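Local coordinates for protein negative regulator of ofd1 (Schizosaccharomyces pombe, PDB 3QTM) that is required for correct translation termination and directly inhibits Ofd1, and probably in this way stabilises the Sre1 N-terminal transcription factor domain that activates hypoxic gene expression, at residues Ala72-Leu77 with Phe122-Arg127; Gln164-Leu169 with Arg186-Leu191. All coordinates share one frame; numbering follows the deposited sequence.

Contact 1. Residues Ala72-Leu77 with Phe122-Arg127; sequences AYSSAL and FLALAR
Two serine rotamers set up the meeting with Ala-124: Ser-74 turns OG away from its backbone N, chi1 175°, which leaves it beside the carbonyl carbon, while Ser-75 places OG anti to its carbonyl carbon (chi1 -67°). The two hydroxyls thereby approach the same methyl group. This is helix-helix packing in the all-helical, tetratricopeptide-type fold, joining helix 67-82 to helix 119-142. Ala-124 points its CB between the serines, 3.9 Å from Ser-74 OG and 4.1 Å from Ser-75 OG. Such small side chains let the backbones come close, the CA atoms of Ser-75 and Ala-124 lying only 5.9 Å apart.

No direct hydrogen bond spans the two segments; three waters do that work instead. One donates to both Ser-74 OG and the carbonyl O of Ala-124, tying side chain to backbone. Serine suits this buried place because it is small and its hydroxyl finds main-chain oxygens nearby: Ser-74 OG bonds to Ala-104 O of helix 97-110, Ser-75 OG to Ala-71 O one turn earlier.

Arg-127, one turn on from Ala-124, is long enough to reach the remaining two waters, which sit at the edge of its guanidinium, in its plane, while NH1 bonds to Ser-184 O. One water takes a bond from Arg-127 NE (2.9 Å) and gives one to Ser-75 OG (2.8 Å); the other accepts from Arg-127 NH2 at 3.0 Å and donates to Ser-75 O at 2.7 Å.

Contact 2. Residues Gln164-Leu169 with Arg186-Leu191; sequences QYLRPL and RPLYIL
In the buried packing between helix 151-170 and helix 188-197, Leu-166 meets Leu-188 and Leu-191. The CB of Leu-166 leaves its backbone toward segment 186-191, and its CD1 touches both partners, lying 3.8 Å from Leu-188 CD2 and 4.0 Å from Leu-191 CD2. The two approaches differ. Leu-166 and Leu-188 run antiparallel alongside each other, and Leu-188 CD2 also comes within 4.1 Å of Leu-166 CD2. Leu-191 instead comes tip to tip with Leu-166, its CG swung anti to the backbone N (chi1 -179°) to carry the methyl across.

Within this all-helical fold of the tetratricopeptide clan, the leucines fill a wide separation between backbones: the nearest CA atoms, those of Leu-166 and Leu-188, stand 9.8 Å apart. Leucine suits the place because its branched end lies far enough from the main chain to bridge such a gap and offers methyl groups that need no polar partner. Helix 213-220 adds to the same apolar cluster, with Leu-217 against Leu-166 and Trp-218 against Leu-188. Just before Leu-188, Pro-187 packs against Arg-127 and Glu-131 of helix 119-142.

In the fold
Both contacts are buried, and helix 119-142 connects them: contact 1 uses one side of it, while Ala-126 on another side packs its CB 3.5 Å from Leu-166 CD2 of contact 2. Phe-122 and Tyr-165 meet beside it as an edge-to-face ring pair. The contacts come in series, contact 1 closing at residue 127 before contact 2 opens at 164, on helices that follow each other in the chain. Their chemistry differs with backbone spacing. Contact 1 is close-set and rich in small and polar groups bridged by water, whereas contact 2, nearer the centre of the chain, is wider and joined by hydrocarbon alone.

Contact 1. Residues Ala72-Leu77 with Phe122-Arg127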
loop_
_atom_site.group_PDB
_atom_site.type_symbol
_atom_site.label_atom_id
_atom_site.label_comp_id
_atom_site.label_asym_id
_atom_site.label_seq_id
_atom_site.Cartn_x
_atom_site.Cartn_y
_atom_site.Cartn_z
ATOM N N ALA A 72 9.834 10.685 12.292
ATOM C CA ALA A 72 9.827 9.576 13.243
ATOM C C ALA A 72 8.728 9.763 14.282
ATOM O O ALA A 72 8.047 8.820 14.664
ATOM C CB ALA A 72 11.171 9.447 13.933
ATOM N N TYR A 73 8.586 10.993 14.761
ATOM C CA TYR A 73 7.599 11.310 15.770
ATOM C C TYR A 73 6.183 11.096 15.179
ATOM O O TYR A 73 5.309 10.489 15.805
ATOM C CB TYR A 73 7.808 12.758 16.204
ATOM C CG TYR A 73 7.131 13.158 17.479
ATOM C CD1 TYR A 73 7.477 14.339 18.120
ATOM C CD2 TYR A 73 6.150 12.349 18.061
ATOM C CE1 TYR A 73 6.848 14.726 19.298
ATOM C CE2 TYR A 73 5.515 12.723 19.245
ATOM C CZ TYR A 73 5.868 13.924 19.856
ATOM O OH TYR A 73 5.250 14.320 21.029
ATOM N N SER A 74 5.965 11.586 13.964
ATOM C CA SER A 74 4.692 11.381 13.283
ATOM C C SER A 74 4.392 9.893 13.127
ATOM O O SER A 74 3.276 9.467 13.373
ATOM C CB SER A 74 4.703 12.044 11.908
ATOM O OG SER A 74 3.514 11.747 11.208
ATOM N N SER A 75 5.400 9.109 12.733
ATOM C CA SER A 75 5.227 7.664 12.558
ATOM C C SER A 75 4.832 6.941 13.841
ATOM O O SER A 75 4.018 6.023 13.813
ATOM C CB SER A 75 6.494 7.021 11.996
ATOM O OG SER A 75 6.711 7.463 10.672
ATOM N N ALA A 76 5.421 7.345 14.962
ATOM C CA ALA A 76 5.055 6.754 16.240
ATOM C C ALA A 76 3.587 7.060 16.569
ATOM O O ALA A 76 2.839 6.175 16.981
ATOM C CB ALA A 76 5.984 7.252 17.347
ATOM N N LEU A 77 3.180 8.313 16.382
ATOM C CA LEU A 77 1.788 8.707 16.599
ATOM C C LEU A 77 0.825 7.877 15.735
ATOM O O LEU A 77 -0.217 7.409 16.204
ATOM C CB LEU A 77 1.594 10.220 16.363
ATOM C CG LEU A 77 2.278 11.131 17.394
ATOM C CD1 LEU A 77 2.447 12.562 16.874
ATOM C CD2 LEU A 77 1.516 11.134 18.736
ATOM N N PHE A 122 7.864 12.899 3.834
ATOM C CA PHE A 122 6.857 12.767 2.787
ATOM C C PHE A 122 6.104 11.458 2.957
ATOM O O PHE A 122 4.889 11.407 2.767
ATOM C CB PHE A 122 7.483 12.865 1.392
ATOM C CG PHE A 122 7.763 14.287 0.946
ATOM C CD1 PHE A 122 7.738 15.334 1.859
ATOM C CD2 PHE A 122 8.086 14.563 -0.376
ATOM C CE1 PHE A 122 7.998 16.633 1.459
ATOM C CE2 PHE A 122 8.360 15.861 -0.791
ATOM C CZ PHE A 122 8.311 16.901 0.128
ATOM N N LEU A 123 6.827 10.411 3.347
ATOM C CA LEU A 123 6.212 9.106 3.544
ATOM C C LEU A 123 5.278 9.140 4.754
ATOM O O LEU A 123 4.161 8.632 4.681
ATOM C CB LEU A 123 7.265 7.994 3.677
ATOM C CG LEU A 123 6.800 6.552 3.967
ATOM C CD1 LEU A 123 5.942 5.979 2.839
ATOM C CD2 LEU A 123 7.987 5.624 4.237
ATOM N N ALA A 124 5.731 9.748 5.849
ATOM C CA ALA A 124 4.913 9.888 7.059
ATOM C C ALA A 124 3.635 10.676 6.789
ATOM O O ALA A 124 2.561 10.342 7.299
ATOM C CB ALA A 124 5.712 10.576 8.172
ATOM N N LEU A 125 3.766 11.741 6.001
ATOM C CA LEU A 125 2.624 12.561 5.627
ATOM C C LEU A 125 1.625 11.739 4.816
ATOM O O LEU A 125 0.437 11.713 5.132
ATOM C CB LEU A 125 3.070 13.764 4.792
ATOM C CG LEU A 125 3.653 14.947 5.550
ATOM C CD1 LEU A 125 4.492 15.820 4.602
ATOM C CD2 LEU A 125 2.528 15.753 6.219
ATOM N N ALA A 126 2.106 11.070 3.771
ATOM C CA ALA A 126 1.224 10.272 2.927
ATOM C C ALA A 126 0.498 9.194 3.737
ATOM O O ALA A 126 -0.726 9.036 3.612
ATOM C CB ALA A 126 2.002 9.648 1.794
ATOM N N ARG A 127 1.256 8.464 4.561
ATOM C CA ARG A 127 0.690 7.411 5.408
ATOM C C ARG A 127 -0.428 7.942 6.307
ATOM O O ARG A 127 -1.486 7.333 6.415
ATOM C CB ARG A 127 1.791 6.737 6.236
ATOM C CG ARG A 127 2.746 5.912 5.371
ATOM C CD ARG A 127 3.976 5.407 6.133
ATOM N NE ARG A 127 3.671 4.990 7.507
ATOM C CZ ARG A 127 3.069 3.850 7.816
ATOM N NH1 ARG A 127 2.702 3.031 6.849
ATOM N NH2 ARG A 127 2.838 3.527 9.079
HETATM O O HOH W 1 2.737 9.335 9.840
HETATM O O HOH W 2 3.434 4.248 11.886
HETATM O O HOH W 3 4.297 7.281 9.189
#

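Contact 2. Residues Gln164-Leu169 with Arg186-Leu191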
loop_
_atom_site.group_PDB
_atom_site.type_symbol
_atom_site.label_atom_id
_atom_site.label_comp_id
_atom_site.label_asym_id
_atom_site.label_seq_id
_atom_site.Cartn_x
_atom_site.Cartn_y
_atom_site.Cartn_z
ATOM N N GLN A 164 0.121 14.282 -3.349
ATOM C CA GLN A 164 1.116 15.347 -3.411
ATOM C C GLN A 164 2.460 14.882 -2.822
ATOM O O GLN A 164 3.521 15.180 -3.365
ATOM C CB GLN A 164 0.598 16.609 -2.698
ATOM C CG GLN A 164 1.643 17.705 -2.509
ATOM C CD GLN A 164 1.165 18.847 -1.618
ATOM O OE1 GLN A 164 0.002 18.907 -1.218
ATOM N NE2 GLN A 164 2.072 19.753 -1.297
ATOM N N TYR A 165 2.426 14.133 -1.724
ATOM C CA TYR A 165 3.685 13.698 -1.134
ATOM C C TYR A 165 4.199 12.360 -1.665
ATOM O O TYR A 165 5.394 12.099 -1.604
ATOM C CB TYR A 165 3.625 13.742 0.388
ATOM C CG TYR A 165 3.408 15.161 0.865
ATOM C CD1 TYR A 165 4.451 16.088 0.850
ATOM C CD2 TYR A 165 2.154 15.587 1.279
ATOM C CE1 TYR A 165 4.252 17.388 1.264
ATOM C CE2 TYR A 165 1.945 16.894 1.692
ATOM C CZ TYR A 165 2.995 17.784 1.678
ATOM O OH TYR A 165 2.779 19.067 2.088
ATOM N N LEU A 166 3.314 11.535 -2.221
ATOM C CA LEU A 166 3.750 10.273 -2.808
ATOM C C LEU A 166 4.478 10.487 -4.141
ATOM O O LEU A 166 5.440 9.786 -4.465
ATOM C CB LEU A 166 2.571 9.332 -3.008
ATOM C CG LEU A 166 1.896 8.770 -1.747
ATOM C CD1 LEU A 166 0.582 8.088 -2.104
ATOM C CD2 LEU A 166 2.822 7.809 -1.018
ATOM N N ARG A 167 4.013 11.459 -4.912
ATOM C CA ARG A 167 4.547 11.668 -6.256
ATOM C C ARG A 167 6.063 11.868 -6.248
ATOM O O ARG A 167 6.772 11.205 -6.989
ATOM C CB ARG A 167 3.825 12.828 -6.954
ATOM C CG ARG A 167 4.336 13.113 -8.357
ATOM C CD ARG A 167 3.692 14.366 -8.940
ATOM N NE ARG A 167 2.232 14.292 -8.904
ATOM C CZ ARG A 167 1.513 13.584 -9.763
ATOM N NH1 ARG A 167 2.119 12.883 -10.713
ATOM N NH2 ARG A 167 0.191 13.571 -9.667
ATOM N N PRO A 168 6.572 12.766 -5.392
ATOM C CA PRO A 168 8.033 12.904 -5.313
ATOM C C PRO A 168 8.732 11.594 -4.945
ATOM O O PRO A 168 9.816 11.332 -5.469
ATOM C CB PRO A 168 8.242 13.928 -4.184
ATOM C CG PRO A 168 6.967 14.676 -4.085
ATOM C CD PRO A 168 5.867 13.755 -4.555
ATOM N N LEU A 169 8.141 10.803 -4.048
ATOM C CA LEU A 169 8.784 9.572 -3.579
ATOM C C LEU A 169 8.904 8.558 -4.698
ATOM O O LEU A 169 9.819 7.737 -4.707
ATOM C CB LEU A 169 7.991 8.931 -2.434
ATOM C CG LEU A 169 7.847 9.757 -1.162
ATOM C CD1 LEU A 169 6.961 9.014 -0.187
ATOM C CD2 LEU A 169 9.212 10.053 -0.542
ATOM N N ARG A 186 1.541 -0.247 3.344
ATOM C CA ARG A 186 0.202 -0.830 3.473
ATOM C C ARG A 186 -0.945 0.175 3.266
ATOM O O ARG A 186 -1.966 -0.178 2.697
ATOM C CB ARG A 186 0.032 -1.592 4.788
ATOM C CG ARG A 186 0.405 -3.066 4.689
ATOM C CD ARG A 186 -0.031 -3.873 5.924
ATOM N NE ARG A 186 0.741 -3.524 7.118
ATOM C CZ ARG A 186 0.243 -2.901 8.187
ATOM N NH1 ARG A 186 -1.046 -2.566 8.220
ATOM N NH2 ARG A 186 1.030 -2.620 9.229
ATOM N N PRO A 187 -0.784 1.424 3.738
ATOM C CA PRO A 187 -1.844 2.405 3.481
ATOM C C PRO A 187 -2.095 2.646 1.990
ATOM O O PRO A 187 -3.139 3.195 1.659
ATOM C CB PRO A 187 -1.308 3.684 4.137
ATOM C CG PRO A 187 -0.401 3.184 5.220
ATOM C CD PRO A 187 0.265 1.973 4.619
ATOM N N LEU A 188 -1.174 2.252 1.110
ATOM C CA LEU A 188 -1.434 2.390 -0.321
ATOM C C LEU A 188 -2.666 1.580 -0.725
ATOM O O LEU A 188 -3.333 1.919 -1.694
ATOM C CB LEU A 188 -0.228 1.978 -1.179
ATOM C CG LEU A 188 1.004 2.878 -1.098
ATOM C CD1 LEU A 188 2.001 2.480 -2.160
ATOM C CD2 LEU A 188 0.614 4.350 -1.256
ATOM N N TYR A 189 -2.974 0.515 0.015
ATOM C CA TYR A 189 -4.192 -0.251 -0.257
ATOM C C TYR A 189 -5.418 0.650 -0.142
ATOM O O TYR A 189 -6.375 0.497 -0.898
ATOM C CB TYR A 189 -4.368 -1.441 0.700
ATOM C CG TYR A 189 -3.233 -2.456 0.729
ATOM C CD1 TYR A 189 -2.717 -3.005 -0.443
ATOM C CD2 TYR A 189 -2.702 -2.888 1.947
ATOM C CE1 TYR A 189 -1.677 -3.948 -0.398
ATOM C CE2 TYR A 189 -1.674 -3.816 2.000
ATOM C CZ TYR A 189 -1.164 -4.344 0.830
ATOM O OH TYR A 189 -0.137 -5.270 0.910
ATOM N N ILE A 190 -5.392 1.581 0.809
ATOM C CA ILE A 190 -6.516 2.495 0.997
ATOM C C ILE A 190 -6.709 3.312 -0.258
ATOM O O ILE A 190 -7.832 3.512 -0.714
ATOM C CB ILE A 190 -6.277 3.453 2.182
ATOM C CG1 ILE A 190 -6.127 2.645 3.477
ATOM C CG2 ILE A 190 -7.397 4.494 2.272
ATOM C CD1 ILE A 190 -5.494 3.408 4.609
ATOM N N LEU A 191 -5.605 3.789 -0.822
ATOM C CA LEU A 191 -5.683 4.619 -2.022
ATOM C C LEU A 191 -6.200 3.811 -3.217
ATOM O O LEU A 191 -7.020 4.297 -3.985
ATOM C CB LEU A 191 -4.323 5.253 -2.346
ATOM C CG LEU A 191 -4.248 6.167 -3.578
ATOM C CD1 LEU A 191 -5.235 7.316 -3.475
ATOM C CD2 LEU A 191 -2.824 6.706 -3.778
#